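Long-range contacts in NADH kinase POS5 (Saccharomyces cerevisiae, PDB 3AFO), which phosphorylates NADH, and with about half the preference NAD(+), at the expense of ATP, making it a key source of the cellular reductant NADPH: residues S20-V25 against L35-P40; N39-V44 against R114-V119; S279-I284 against T325-G330; T179-H184 against I317-E322. One frame throughout, in Å; residues are numbered along the deposited sequence.

Overall arrangement
The four contacts fall into two neighbouring pairs. Contacts 1 and 2, centres about 10 Å apart, share Asn39 and Pro40: the hairpin of contact 1 leads through a short loop into strand 43-48 of contact 2, and Ser20 N probably bonds to Asp116 OD1. Contacts 3 and 4, centres about 11 Å apart, meet where strands 282-286 and 316-321 lie side by side, with Ile320 touching both Thr325 and Tyr327. Contacts 1, 3 and 4 all reach one antiparallel sheet, through which strand 174-186 links the hairpin to strand 316-321, although the centres of contacts 1 and 4 are about 27 Å apart. Contact 4 approaches bound NADH, the side chain of Leu181 lying about 10 Å from it.

Contact 1: S20-V25 against L35-P40; sequences SSADFV and LIWQNP
Phe24 and Leu35 lie side by side and point the same way from a non-hydrogen-bonded pair of the antiparallel hairpin formed by strands 23-25 and 33-36. Leu35 has CG anti to its backbone N (chi1 173°), which sends CD1 along the hairpin between three neighbours. It touches Phe24 CE1 at 3.6 Å, presses on Ala22 CB at a tight 3.3 Å, and sits over one face of the Trp37 indole, displaced toward the rim. Ala22 CB also meets the benzo part of that indole, 3.7 Å from Trp37 CE3, while the carbonyl O of Ser20 faces the ring edge. The Phe24 ring also stacks with Tyr355, and Trp37 NE1 is bonded to the carbonyl of Val168, which would help fix the indole's rotation.

On the other face, Val25 CG2 meets Ile36 CD1 as their side chains cross obliquely. Asp23 and Ile36, whose side chains share the face opposite Phe24 and Leu35, form the hydrogen-bonded pair: Asp23 N to Ile36 O is 2.8 Å, and Ile36 N to Asp23 O is nearly straight at 176°. Past Ala22 and Trp37 direct backbone bonds give way to a water, which donates to Ser21 O and accepts from Gln38 N. The chemistry is thus divided: backbone bonds set the register, an apolar cluster around Leu35 CD1 packs one face, and a water bridges the backbones past the last pair.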
loop_
_atom_site.group_PDB
_atom_site.type_symbol
_atom_site.label_atom_id
_atom_site.label_comp_id
_atom_site.label_asym_id
_atom_site.label_seq_id
_atom_site.Cartn_x
_atom_site.Cartn_y
_atom_site.Cartn_z
ATOM N N SER A 20 41.004 -22.578 -0.275
ATOM C CA SER A 20 41.800 -21.366 -0.170
ATOM C C SER A 20 40.855 -20.177 -0.031
ATOM O O SER A 20 40.214 -19.769 -1.006
ATOM C CB SER A 20 42.691 -21.194 -1.405
ATOM O OG SER A 20 41.933 -21.132 -2.602
ATOM N N SER A 21 40.749 -19.636 1.181
ATOM C CA SER A 21 39.962 -18.425 1.392
ATOM C C SER A 21 40.647 -17.270 0.664
ATOM O O SER A 21 41.843 -17.029 0.846
ATOM C CB SER A 21 39.802 -18.114 2.881
ATOM O OG SER A 21 41.063 -17.992 3.522
ATOM N N ALA A 22 39.892 -16.582 -0.184
ATOM C CA ALA A 22 40.418 -15.466 -0.952
ATOM C C ALA A 22 40.541 -14.214 -0.096
ATOM O O ALA A 22 40.120 -14.193 1.059
ATOM C CB ALA A 22 39.542 -15.207 -2.154
ATOM N N ASP A 23 41.139 -13.180 -0.669
ATOM C CA ASP A 23 41.191 -11.877 -0.034
ATOM C C ASP A 23 40.179 -10.935 -0.672
ATOM O O ASP A 23 39.892 -11.041 -1.870
ATOM C CB ASP A 23 42.601 -11.288 -0.124
ATOM C CG ASP A 23 43.390 -11.485 1.153
ATOM O OD1 ASP A 23 43.024 -10.862 2.180
ATOM O OD2 ASP A 23 44.372 -12.261 1.129
ATOM N N PHE A 24 39.648 -10.022 0.138
ATOM C CA PHE A 24 38.678 -9.038 -0.331
ATOM C C PHE A 24 39.099 -7.613 0.002
ATOM O O PHE A 24 38.693 -7.047 1.019
ATOM C CB PHE A 24 37.280 -9.346 0.210
ATOM C CG PHE A 24 36.660 -10.573 -0.390
ATOM C CD1 PHE A 24 36.122 -10.542 -1.672
ATOM C CD2 PHE A 24 36.610 -11.763 0.327
ATOM C CE1 PHE A 24 35.544 -11.677 -2.232
ATOM C CE2 PHE A 24 36.034 -12.907 -0.224
ATOM C CZ PHE A 24 35.498 -12.861 -1.509
ATOM N N VAL A 25 39.918 -7.046 -0.878
ATOM C CA VAL A 25 40.443 -5.688 -0.729
ATOM C C VAL A 25 39.360 -4.676 -1.126
ATOM O O VAL A 25 38.664 -4.856 -2.134
ATOM C CB VAL A 25 41.719 -5.491 -1.594
ATOM C CG1 VAL A 25 42.351 -4.118 -1.356
ATOM C CG2 VAL A 25 42.732 -6.601 -1.322
ATOM N N LEU A 35 38.202 -9.340 -5.549
ATOM C CA LEU A 35 38.476 -10.736 -5.235
ATOM C C LEU A 35 39.902 -11.099 -5.690
ATOM O O LEU A 35 40.171 -11.234 -6.881
ATOM C CB LEU A 35 37.431 -11.649 -5.892
ATOM C CG LEU A 35 37.584 -13.180 -5.839
ATOM C CD1 LEU A 35 37.631 -13.699 -4.428
ATOM C CD2 LEU A 35 36.465 -13.864 -6.596
ATOM N N ILE A 36 40.810 -11.229 -4.732
ATOM C CA ILE A 36 42.211 -11.525 -5.034
ATOM C C ILE A 36 42.581 -12.833 -4.352
ATOM O O ILE A 36 42.489 -12.962 -3.127
ATOM C CB ILE A 36 43.160 -10.341 -4.646
ATOM C CG1 ILE A 36 42.762 -9.079 -5.423
ATOM C CG2 ILE A 36 44.635 -10.682 -4.951
ATOM C CD1 ILE A 36 43.304 -7.782 -4.867
ATOM N N TRP A 37 42.957 -13.812 -5.165
ATOM C CA TRP A 37 43.284 -15.139 -4.681
ATOM C C TRP A 37 44.671 -15.142 -4.039
ATOM O O TRP A 37 45.661 -14.818 -4.697
ATOM C CB TRP A 37 43.208 -16.150 -5.832
ATOM C CG TRP A 37 41.838 -16.208 -6.471
ATOM C CD1 TRP A 37 41.454 -15.643 -7.655
ATOM C CD2 TRP A 37 40.676 -16.853 -5.941
ATOM N NE1 TRP A 37 40.122 -15.899 -7.899
ATOM C CE2 TRP A 37 39.623 -16.645 -6.862
ATOM C CE3 TRP A 37 40.423 -17.596 -4.779
ATOM C CZ2 TRP A 37 38.338 -17.149 -6.654
ATOM C CZ3 TRP A 37 39.149 -18.096 -4.575
ATOM C CH2 TRP A 37 38.122 -17.871 -5.506
ATOM N N GLN A 38 44.736 -15.474 -2.750
ATOM C CA GLN A 38 46.036 -15.622 -2.084
ATOM C C GLN A 38 46.740 -16.896 -2.570
ATOM O O GLN A 38 47.864 -16.825 -3.065
ATOM C CB GLN A 38 45.929 -15.570 -0.557
ATOM C CG GLN A 38 47.297 -15.344 0.105
ATOM C CD GLN A 38 47.234 -15.186 1.611
ATOM O OE1 GLN A 38 46.725 -16.054 2.329
ATOM N NE2 GLN A 38 47.778 -14.081 2.103
ATOM N N ASN A 39 46.074 -18.044 -2.434
ATOM C CA ASN A 39 46.459 -19.252 -3.171
ATOM C C ASN A 39 45.684 -19.242 -4.486
ATOM O O ASN A 39 44.517 -18.858 -4.494
ATOM C CB ASN A 39 46.094 -20.543 -2.414
ATOM C CG ASN A 39 46.260 -20.433 -0.906
ATOM O OD1 ASN A 39 46.978 -19.575 -0.398
ATOM N ND2 ASN A 39 45.592 -21.319 -0.182
ATOM N N PRO A 40 46.319 -19.666 -5.599
ATOM C CA PRO A 40 45.616 -19.700 -6.892
ATOM C C PRO A 40 44.294 -20.484 -6.858
ATOM O O PRO A 40 44.165 -21.466 -6.124
ATOM C CB PRO A 40 46.626 -20.380 -7.822
ATOM C CG PRO A 40 47.976 -20.049 -7.211
ATOM C CD PRO A 40 47.727 -20.102 -5.727
HETATM O O HOH W 1 42.807 -17.257 -1.541
#

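Contact 2: N39-V44 against R114-V119; sequences NPLQNV and RTDLLV
Leu41 is the bump that fills the hollow beside the base of Asp116 and Leu117. With CG anti to the backbone N (chi1 165°), its CD1 comes to 3.7 Å from Asp116 CB and nearly as close to Leu117 CB, while Phe165 and Ile169 of helix 161-169 pack on the same leucine. Further along, Val44 CG1 fits obliquely against Val119 CG2 at 3.6 Å. The polar side of the joint is filled by Asp116, whose OD2 is gripped by two backbone amides: Gln42 N on its anti lone pair, and Asn43 N, 2.9 Å away, from above the carboxylate plane. Asn43 reaches back, its ND2 giving an in-plane bond of 2.7 Å to Arg114 O, and Asn43 O accepts from Asp116 N and, weakly, from Leu117 N. Asp116 OD1 bonds to Ser20 N. An alanine at Asp116 would remove the acceptor shared by the Gln42 and Asn43 amides and would probably loosen the entry into strand 43-48. Val44 and Leu117 then pair in parallel, 5.0 Å between CA atoms, as neighbouring strands of the parallel sheet in the alpha/beta N-terminal domain of the NAD kinase family.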
loop_
_atom_site.group_PDB
_atom_site.type_symbol
_atom_site.label_atom_id
_atom_site.label_comp_id
_atom_site.label_asym_id
_atom_site.label_seq_id
_atom_site.Cartn_x
_atom_site.Cartn_y
_atom_site.Cartn_z
ATOM N N ASN A 39 46.074 -18.044 -2.434
ATOM C CA ASN A 39 46.459 -19.252 -3.171
ATOM C C ASN A 39 45.684 -19.242 -4.486
ATOM O O ASN A 39 44.517 -18.858 -4.494
ATOM C CB ASN A 39 46.094 -20.543 -2.414
ATOM C CG ASN A 39 46.260 -20.433 -0.906
ATOM O OD1 ASN A 39 46.978 -19.575 -0.398
ATOM N ND2 ASN A 39 45.592 -21.319 -0.182
ATOM N N PRO A 40 46.319 -19.666 -5.599
ATOM C CA PRO A 40 45.616 -19.700 -6.892
ATOM C C PRO A 40 44.294 -20.484 -6.858
ATOM O O PRO A 40 44.165 -21.466 -6.124
ATOM C CB PRO A 40 46.626 -20.380 -7.822
ATOM C CG PRO A 40 47.976 -20.049 -7.211
ATOM C CD PRO A 40 47.727 -20.102 -5.727
ATOM N N LEU A 41 43.319 -20.027 -7.636
ATOM C CA LEU A 41 42.022 -20.703 -7.738
ATOM C C LEU A 41 42.187 -22.074 -8.390
ATOM O O LEU A 41 42.737 -22.170 -9.486
ATOM C CB LEU A 41 41.050 -19.845 -8.564
ATOM C CG LEU A 41 39.758 -20.467 -9.101
ATOM C CD1 LEU A 41 38.892 -20.986 -7.968
ATOM C CD2 LEU A 41 38.989 -19.472 -9.959
ATOM N N GLN A 42 41.703 -23.116 -7.722
ATOM C CA GLN A 42 41.775 -24.475 -8.253
ATOM C C GLN A 42 40.463 -25.267 -8.171
ATOM O O GLN A 42 40.025 -25.825 -9.179
ATOM C CB GLN A 42 42.888 -25.273 -7.561
ATOM C CG GLN A 42 44.302 -24.899 -7.977
ATOM C CD GLN A 42 45.321 -25.895 -7.448
ATOM O OE1 GLN A 42 45.577 -25.969 -6.244
ATOM N NE2 GLN A 42 45.894 -26.684 -8.353
ATOM N N ASN A 43 39.863 -25.328 -6.977
ATOM C CA ASN A 43 38.695 -26.173 -6.726
ATOM C C ASN A 43 37.376 -25.436 -7.019
ATOM O O ASN A 43 36.929 -24.593 -6.229
ATOM C CB ASN A 43 38.681 -26.678 -5.285
ATOM C CG ASN A 43 39.932 -27.482 -4.910
ATOM O OD1 ASN A 43 40.728 -27.895 -5.770
ATOM N ND2 ASN A 43 40.100 -27.712 -3.609
ATOM N N VAL A 44 36.765 -25.761 -8.149
ATOM C CA VAL A 44 35.544 -25.088 -8.581
ATOM C C VAL A 44 34.351 -26.025 -8.432
ATOM O O VAL A 44 34.249 -27.030 -9.133
ATOM C CB VAL A 44 35.677 -24.583 -10.038
ATOM C CG1 VAL A 44 34.391 -23.873 -10.508
ATOM C CG2 VAL A 44 36.881 -23.632 -10.163
ATOM N N ARG A 114 36.423 -28.010 0.651
ATOM C CA ARG A 114 37.407 -27.948 -0.421
ATOM C C ARG A 114 37.105 -26.949 -1.532
ATOM O O ARG A 114 37.952 -26.678 -2.371
ATOM C CB ARG A 114 37.673 -29.354 -0.956
ATOM C CG ARG A 114 38.512 -30.155 0.033
ATOM C CD ARG A 114 38.334 -31.632 -0.126
ATOM N NE ARG A 114 39.148 -32.354 0.847
ATOM C CZ ARG A 114 38.680 -32.885 1.972
ATOM N NH1 ARG A 114 37.389 -32.784 2.286
ATOM N NH2 ARG A 114 39.510 -33.519 2.788
ATOM N N THR A 115 35.909 -26.372 -1.509
ATOM C CA THR A 115 35.499 -25.403 -2.527
ATOM C C THR A 115 36.197 -24.037 -2.428
ATOM O O THR A 115 36.106 -23.364 -1.405
ATOM C CB THR A 115 33.957 -25.224 -2.497
ATOM O OG1 THR A 115 33.322 -26.477 -2.791
ATOM C CG2 THR A 115 33.520 -24.192 -3.514
ATOM N N ASP A 116 36.880 -23.622 -3.491
ATOM C CA ASP A 116 37.417 -22.259 -3.592
ATOM C C ASP A 116 36.363 -21.295 -4.152
ATOM O O ASP A 116 36.351 -20.102 -3.828
ATOM C CB ASP A 116 38.647 -22.194 -4.513
ATOM C CG ASP A 116 39.769 -23.171 -4.112
ATOM O OD1 ASP A 116 39.757 -23.697 -2.968
ATOM O OD2 ASP A 116 40.663 -23.397 -4.968
ATOM N N LEU A 117 35.502 -21.821 -5.025
ATOM C CA LEU A 117 34.557 -21.006 -5.770
ATOM C C LEU A 117 33.299 -21.806 -6.067
ATOM O O LEU A 117 33.375 -22.950 -6.526
ATOM C CB LEU A 117 35.189 -20.521 -7.081
ATOM C CG LEU A 117 34.351 -19.672 -8.048
ATOM C CD1 LEU A 117 34.292 -18.233 -7.587
ATOM C CD2 LEU A 117 34.914 -19.746 -9.466
ATOM N N LEU A 118 32.150 -21.197 -5.784
ATOM C CA LEU A 118 30.853 -21.743 -6.143
ATOM C C LEU A 118 30.397 -21.114 -7.459
ATOM O O LEU A 118 30.335 -19.894 -7.571
ATOM C CB LEU A 118 29.819 -21.493 -5.021
ATOM C CG LEU A 118 28.328 -21.757 -5.330
ATOM C CD1 LEU A 118 28.057 -23.227 -5.655
ATOM C CD2 LEU A 118 27.403 -21.273 -4.198
ATOM N N VAL A 119 30.099 -21.960 -8.450
ATOM C CA VAL A 119 29.556 -21.519 -9.728
ATOM C C VAL A 119 28.145 -22.101 -9.868
ATOM O O VAL A 119 27.959 -23.307 -9.776
ATOM C CB VAL A 119 30.429 -21.976 -10.929
ATOM C CG1 VAL A 119 29.735 -21.651 -12.250
ATOM C CG2 VAL A 119 31.828 -21.306 -10.893
#

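Contact 3: S279-I284 against T325-G330; sequences SSHIRI and TIYIDG
The backbones meet at one point, where Ile326 N donates to Ser279 O over 2.8 Å, on a carbonyl lone pair, and Thr325 CA adds a CA-H...O contact to the same oxygen. The point lies at the margin of the large antiparallel sheet, where the lead-in to strand 282-286, within the C-terminal family domain, meets the loop after strand 316-321.

Ile326, with CG1 anti to its carbonyl carbon, lays CD1 against Ser279 CB at 3.6 Å; its side chain also packs on Ser30 of a second subunit, so the loop serves a subunit boundary too. Thr325 turns its two branches to different tasks. CG2, anti to the backbone N, rests 3.4 Å from Ser279 O and also sits over one face of the Tyr327 ring, displaced toward the rim. OG1 instead gives its hydrogen to a water, which in turn donates to Ser280 O. Beyond them the rings of His281 and Tyr327 touch rim to rim, neither lying over the other, with planes 64° apart. The phenol also packs on Ile320 of the adjoining strand. His281 CG is anti to its backbone N (chi1 176°), which brings the ring to Tyr327: His281 CD2 stands 3.8 Å from Tyr327 CE1.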
loop_
_atom_site.group_PDB
_atom_site.type_symbol
_atom_site.label_atom_id
_atom_site.label_comp_id
_atom_site.label_asym_id
_atom_site.label_seq_id
_atom_site.Cartn_x
_atom_site.Cartn_y
_atom_site.Cartn_z
ATOM N N SER A 279 21.659 -5.177 14.013
ATOM C CA SER A 279 21.996 -5.621 15.368
ATOM C C SER A 279 20.828 -6.228 16.155
ATOM O O SER A 279 21.022 -6.737 17.269
ATOM C CB SER A 279 22.576 -4.435 16.148
ATOM O OG SER A 279 21.664 -3.322 16.138
ATOM N N SER A 280 19.622 -6.177 15.584
ATOM C CA SER A 280 18.383 -6.601 16.264
ATOM C C SER A 280 18.343 -8.072 16.662
ATOM O O SER A 280 18.917 -8.908 15.990
ATOM C CB SER A 280 17.173 -6.330 15.372
ATOM O OG SER A 280 16.986 -4.948 15.194
ATOM N N HIS A 281 17.631 -8.355 17.749
ATOM C CA HIS A 281 17.382 -9.701 18.233
ATOM C C HIS A 281 15.875 -9.898 18.101
ATOM O O HIS A 281 15.085 -9.167 18.711
ATOM C CB HIS A 281 17.828 -9.797 19.700
ATOM C CG HIS A 281 17.542 -11.116 20.347
ATOM N ND1 HIS A 281 16.337 -11.399 20.957
ATOM C CD2 HIS A 281 18.307 -12.226 20.491
ATOM C CE1 HIS A 281 16.371 -12.629 21.445
ATOM N NE2 HIS A 281 17.557 -13.153 21.177
ATOM N N ILE A 282 15.474 -10.849 17.275
ATOM C CA ILE A 282 14.064 -11.046 16.975
ATOM C C ILE A 282 13.645 -12.414 17.460
ATOM O O ILE A 282 14.308 -13.413 17.160
ATOM C CB ILE A 282 13.769 -10.925 15.455
ATOM C CG1 ILE A 282 14.247 -9.557 14.929
ATOM C CG2 ILE A 282 12.257 -11.131 15.180
ATOM C CD1 ILE A 282 14.268 -9.407 13.403
ATOM N N ARG A 283 12.565 -12.448 18.229
ATOM C CA ARG A 283 11.967 -13.701 18.655
ATOM C C ARG A 283 10.504 -13.709 18.254
ATOM O O ARG A 283 9.777 -12.732 18.513
ATOM C CB ARG A 283 12.120 -13.894 20.179
ATOM C CG ARG A 283 11.434 -15.156 20.726
ATOM C CD ARG A 283 11.754 -15.367 22.203
ATOM N NE ARG A 283 11.171 -14.344 23.067
ATOM C CZ ARG A 283 10.062 -14.511 23.781
ATOM N NH1 ARG A 283 9.398 -15.663 23.733
ATOM N NH2 ARG A 283 9.612 -13.527 24.547
ATOM N N ILE A 284 10.087 -14.805 17.617
ATOM C CA ILE A 284 8.687 -15.013 17.245
ATOM C C ILE A 284 8.156 -16.338 17.821
ATOM O O ILE A 284 8.681 -17.408 17.521
ATOM C CB ILE A 284 8.467 -14.932 15.704
ATOM C CG1 ILE A 284 8.957 -13.577 15.161
ATOM C CG2 ILE A 284 6.982 -15.186 15.355
ATOM C CD1 ILE A 284 8.808 -13.400 13.640
ATOM N N THR A 325 25.008 -8.622 16.180
ATOM C CA THR A 325 23.840 -8.577 17.067
ATOM C C THR A 325 24.216 -7.903 18.392
ATOM O O THR A 325 25.283 -8.183 18.955
ATOM C CB THR A 325 23.265 -9.986 17.351
ATOM O OG1 THR A 325 23.004 -10.671 16.114
ATOM C CG2 THR A 325 21.972 -9.897 18.175
ATOM N N ILE A 326 23.355 -7.000 18.863
ATOM C CA ILE A 326 23.498 -6.415 20.198
ATOM C C ILE A 326 22.469 -7.080 21.096
ATOM O O ILE A 326 21.269 -7.077 20.793
ATOM C CB ILE A 326 23.317 -4.870 20.204
ATOM C CG1 ILE A 326 24.442 -4.187 19.426
ATOM C CG2 ILE A 326 23.272 -4.322 21.642
ATOM C CD1 ILE A 326 24.121 -2.757 18.995
ATOM N N TYR A 327 22.947 -7.682 22.184
ATOM C CA TYR A 327 22.071 -8.370 23.123
ATOM C C TYR A 327 21.837 -7.494 24.345
ATOM O O TYR A 327 22.631 -7.516 25.278
ATOM C CB TYR A 327 22.676 -9.720 23.553
ATOM C CG TYR A 327 22.881 -10.707 22.424
ATOM C CD1 TYR A 327 21.859 -11.575 22.043
ATOM C CD2 TYR A 327 24.097 -10.776 21.742
ATOM C CE1 TYR A 327 22.039 -12.478 21.008
ATOM C CE2 TYR A 327 24.289 -11.681 20.700
ATOM C CZ TYR A 327 23.255 -12.531 20.345
ATOM O OH TYR A 327 23.425 -13.430 19.317
ATOM N N ILE A 328 20.753 -6.720 24.346
ATOM C CA ILE A 328 20.433 -5.918 25.529
ATOM C C ILE A 328 19.929 -6.847 26.635
ATOM O O ILE A 328 19.362 -7.908 26.353
ATOM C CB ILE A 328 19.470 -4.725 25.241
ATOM C CG1 ILE A 328 18.039 -5.205 24.990
ATOM C CG2 ILE A 328 20.006 -3.860 24.084
ATOM C CD1 ILE A 328 17.005 -4.107 25.090
ATOM N N ASP A 329 20.172 -6.464 27.886
ATOM C CA ASP A 329 19.974 -7.375 29.012
ATOM C C ASP A 329 18.529 -7.874 29.080
ATOM O O ASP A 329 17.587 -7.082 29.102
ATOM C CB ASP A 329 20.465 -6.742 30.326
ATOM C CG ASP A 329 21.992 -6.547 30.353
ATOM O OD1 ASP A 329 22.731 -7.380 29.768
ATOM O OD2 ASP A 329 22.460 -5.557 30.963
ATOM N N GLY A 330 18.373 -9.196 29.065
ATOM C CA GLY A 330 17.067 -9.833 28.908
ATOM C C GLY A 330 17.011 -10.693 27.655
ATOM O O GLY A 330 15.974 -11.293 27.344
HETATM O O HOH W 2 21.112 -9.459 14.726
#

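Contact 4: T179-H184 against I317-E322; sequences TRLECH and IYVINE
Strands 174-186 and 316-321 form an antiparallel ladder in the sheet that reaches into the C-terminal domain. Glu182 with Ile320 and His184 with Tyr318 are hydrogen-bonded pairs, each closed by two backbone bonds; Glu182 N to Ile320 O is 2.7 Å. On the face of these residues Ile320 takes the crowded chi1 (54°), CG1 between N and the carbonyl carbon, and lies alongside Glu182. On the other face Cys183 SG, anti to its backbone N, meets Ile317 CG2 at 3.9 Å.

At the end of the ladder Glu322 N still donates to Arg180 O, and Arg180 bends at chi3 (-68°) to reach the extended Glu322. Guanidinium and carboxylate planes stand 82° apart, and NH2 meets Glu322 OE2 from above the carboxylate at 2.8 Å, while NE adds a weak bond to OE1. The guanidinium also donates to Phe134 O and Thr137 O, while Gly353 N and a water held by Arg180 N bond to Glu322 OE1. An alanine at Arg180 would remove the salt bridge and both carbonyl bonds, and would probably leave the Glu322 carboxylate less firmly held. At the same end Asn321 ND2 donates to Thr179 OG1 at 2.7 Å, the hydroxyl oxygen close to the amide plane.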
loop_
_atom_site.group_PDB
_atom_site.type_symbol
_atom_site.label_atom_id
_atom_site.label_comp_id
_atom_site.label_asym_id
_atom_site.label_seq_id
_atom_site.Cartn_x
_atom_site.Cartn_y
_atom_site.Cartn_z
ATOM N N THR A 179 24.804 -9.989 3.270
ATOM C CA THR A 179 24.771 -10.510 4.633
ATOM C C THR A 179 23.830 -11.709 4.745
ATOM O O THR A 179 22.985 -11.920 3.876
ATOM C CB THR A 179 24.354 -9.409 5.628
ATOM O OG1 THR A 179 24.309 -9.948 6.956
ATOM C CG2 THR A 179 22.997 -8.866 5.257
ATOM N N ARG A 180 23.997 -12.494 5.808
ATOM C CA ARG A 180 23.176 -13.674 6.067
ATOM C C ARG A 180 22.449 -13.532 7.399
ATOM O O ARG A 180 22.996 -12.962 8.354
ATOM C CB ARG A 180 24.052 -14.926 6.156
ATOM C CG ARG A 180 24.561 -15.472 4.834
ATOM C CD ARG A 180 25.132 -16.885 5.015
ATOM N NE ARG A 180 26.365 -16.882 5.804
ATOM C CZ ARG A 180 27.058 -17.972 6.138
ATOM N NH1 ARG A 180 26.653 -19.177 5.743
ATOM N NH2 ARG A 180 28.168 -17.857 6.864
ATOM N N LEU A 181 21.230 -14.069 7.454
ATOM C CA LEU A 181 20.489 -14.218 8.704
ATOM C C LEU A 181 20.661 -15.631 9.276
ATOM O O LEU A 181 20.947 -16.591 8.546
ATOM C CB LEU A 181 19.000 -13.933 8.503
ATOM C CG LEU A 181 18.530 -12.524 8.126
ATOM C CD1 LEU A 181 17.014 -12.504 7.956
ATOM C CD2 LEU A 181 18.954 -11.498 9.157
ATOM N N GLU A 182 20.488 -15.738 10.587
ATOM C CA GLU A 182 20.446 -17.022 11.269
ATOM C C GLU A 182 19.076 -17.207 11.875
ATOM O O GLU A 182 18.568 -16.311 12.553
ATOM C CB GLU A 182 21.490 -17.078 12.380
ATOM C CG GLU A 182 22.907 -17.212 11.908
ATOM C CD GLU A 182 23.872 -17.449 13.068
ATOM O OE1 GLU A 182 23.416 -17.689 14.210
ATOM O OE2 GLU A 182 25.088 -17.384 12.833
ATOM N N CYS A 183 18.466 -18.354 11.605
ATOM C CA CYS A 183 17.225 -18.745 12.256
ATOM C C CYS A 183 17.529 -19.836 13.284
ATOM O O CYS A 183 18.095 -20.878 12.941
ATOM C CB CYS A 183 16.217 -19.255 11.224
ATOM S SG CYS A 183 14.678 -19.873 11.914
ATOM N N HIS A 184 17.167 -19.584 14.538
ATOM C CA HIS A 184 17.299 -20.572 15.610
ATOM C C HIS A 184 15.906 -21.063 15.983
ATOM O O HIS A 184 15.103 -20.302 16.529
ATOM C CB HIS A 184 17.972 -19.944 16.835
ATOM C CG HIS A 184 19.404 -19.565 16.616
ATOM N ND1 HIS A 184 19.804 -18.686 15.631
ATOM C CD2 HIS A 184 20.530 -19.938 17.265
ATOM C CE1 HIS A 184 21.116 -18.545 15.676
ATOM N NE2 HIS A 184 21.579 -19.288 16.662
ATOM N N ILE A 317 10.943 -19.155 17.012
ATOM C CA ILE A 317 12.165 -18.911 16.260
ATOM C C ILE A 317 12.862 -17.656 16.770
ATOM O O ILE A 317 12.204 -16.691 17.152
ATOM C CB ILE A 317 11.941 -18.839 14.710
ATOM C CG1 ILE A 317 10.904 -17.764 14.328
ATOM C CG2 ILE A 317 11.522 -20.216 14.162
ATOM C CD1 ILE A 317 10.862 -17.455 12.808
ATOM N N TYR A 318 14.195 -17.704 16.792
ATOM C CA TYR A 318 15.045 -16.559 17.091
ATOM C C TYR A 318 15.782 -16.201 15.814
ATOM O O TYR A 318 16.346 -17.077 15.150
ATOM C CB TYR A 318 16.070 -16.894 18.177
ATOM C CG TYR A 318 15.479 -17.190 19.528
ATOM C CD1 TYR A 318 15.579 -16.269 20.572
ATOM C CD2 TYR A 318 14.819 -18.399 19.769
ATOM C CE1 TYR A 318 15.030 -16.550 21.832
ATOM C CE2 TYR A 318 14.276 -18.691 21.019
ATOM C CZ TYR A 318 14.385 -17.766 22.041
ATOM O OH TYR A 318 13.825 -18.065 23.259
ATOM N N VAL A 319 15.758 -14.925 15.447
ATOM C CA VAL A 319 16.378 -14.497 14.203
ATOM C C VAL A 319 17.342 -13.361 14.468
ATOM O O VAL A 319 16.980 -12.350 15.084
ATOM C CB VAL A 319 15.326 -14.100 13.130
ATOM C CG1 VAL A 319 16.012 -13.552 11.890
ATOM C CG2 VAL A 319 14.458 -15.302 12.748
ATOM N N ILE A 320 18.576 -13.546 14.013
ATOM C CA ILE A 320 19.626 -12.557 14.169
ATOM C C ILE A 320 20.442 -12.524 12.882
ATOM O O ILE A 320 20.406 -13.462 12.082
ATOM C CB ILE A 320 20.603 -12.886 15.369
ATOM C CG1 ILE A 320 21.190 -14.309 15.258
ATOM C CG2 ILE A 320 19.932 -12.668 16.732
ATOM C CD1 ILE A 320 22.451 -14.557 16.150
ATOM N N ASN A 321 21.186 -11.440 12.693
ATOM C CA ASN A 321 22.198 -11.372 11.657
ATOM C C ASN A 321 23.380 -12.248 12.062
ATOM O O ASN A 321 23.639 -12.426 13.258
ATOM C CB ASN A 321 22.669 -9.925 11.495
ATOM C CG ASN A 321 23.333 -9.675 10.162
ATOM O OD1 ASN A 321 24.413 -9.089 10.092
ATOM N ND2 ASN A 321 22.691 -10.123 9.093
ATOM N N GLU A 322 24.077 -12.804 11.073
ATOM C CA GLU A 322 25.293 -13.595 11.304
ATOM C C GLU A 322 26.305 -12.879 12.223
ATOM O O GLU A 322 26.868 -13.481 13.154
ATOM C CB GLU A 322 25.936 -13.923 9.961
ATOM C CG GLU A 322 26.966 -15.019 10.020
ATOM C CD GLU A 322 27.762 -15.132 8.739
ATOM O OE1 GLU A 322 27.355 -14.514 7.723
ATOM O OE2 GLU A 322 28.793 -15.844 8.755
HETATM O O HOH W 3 26.627 -12.008 7.146
#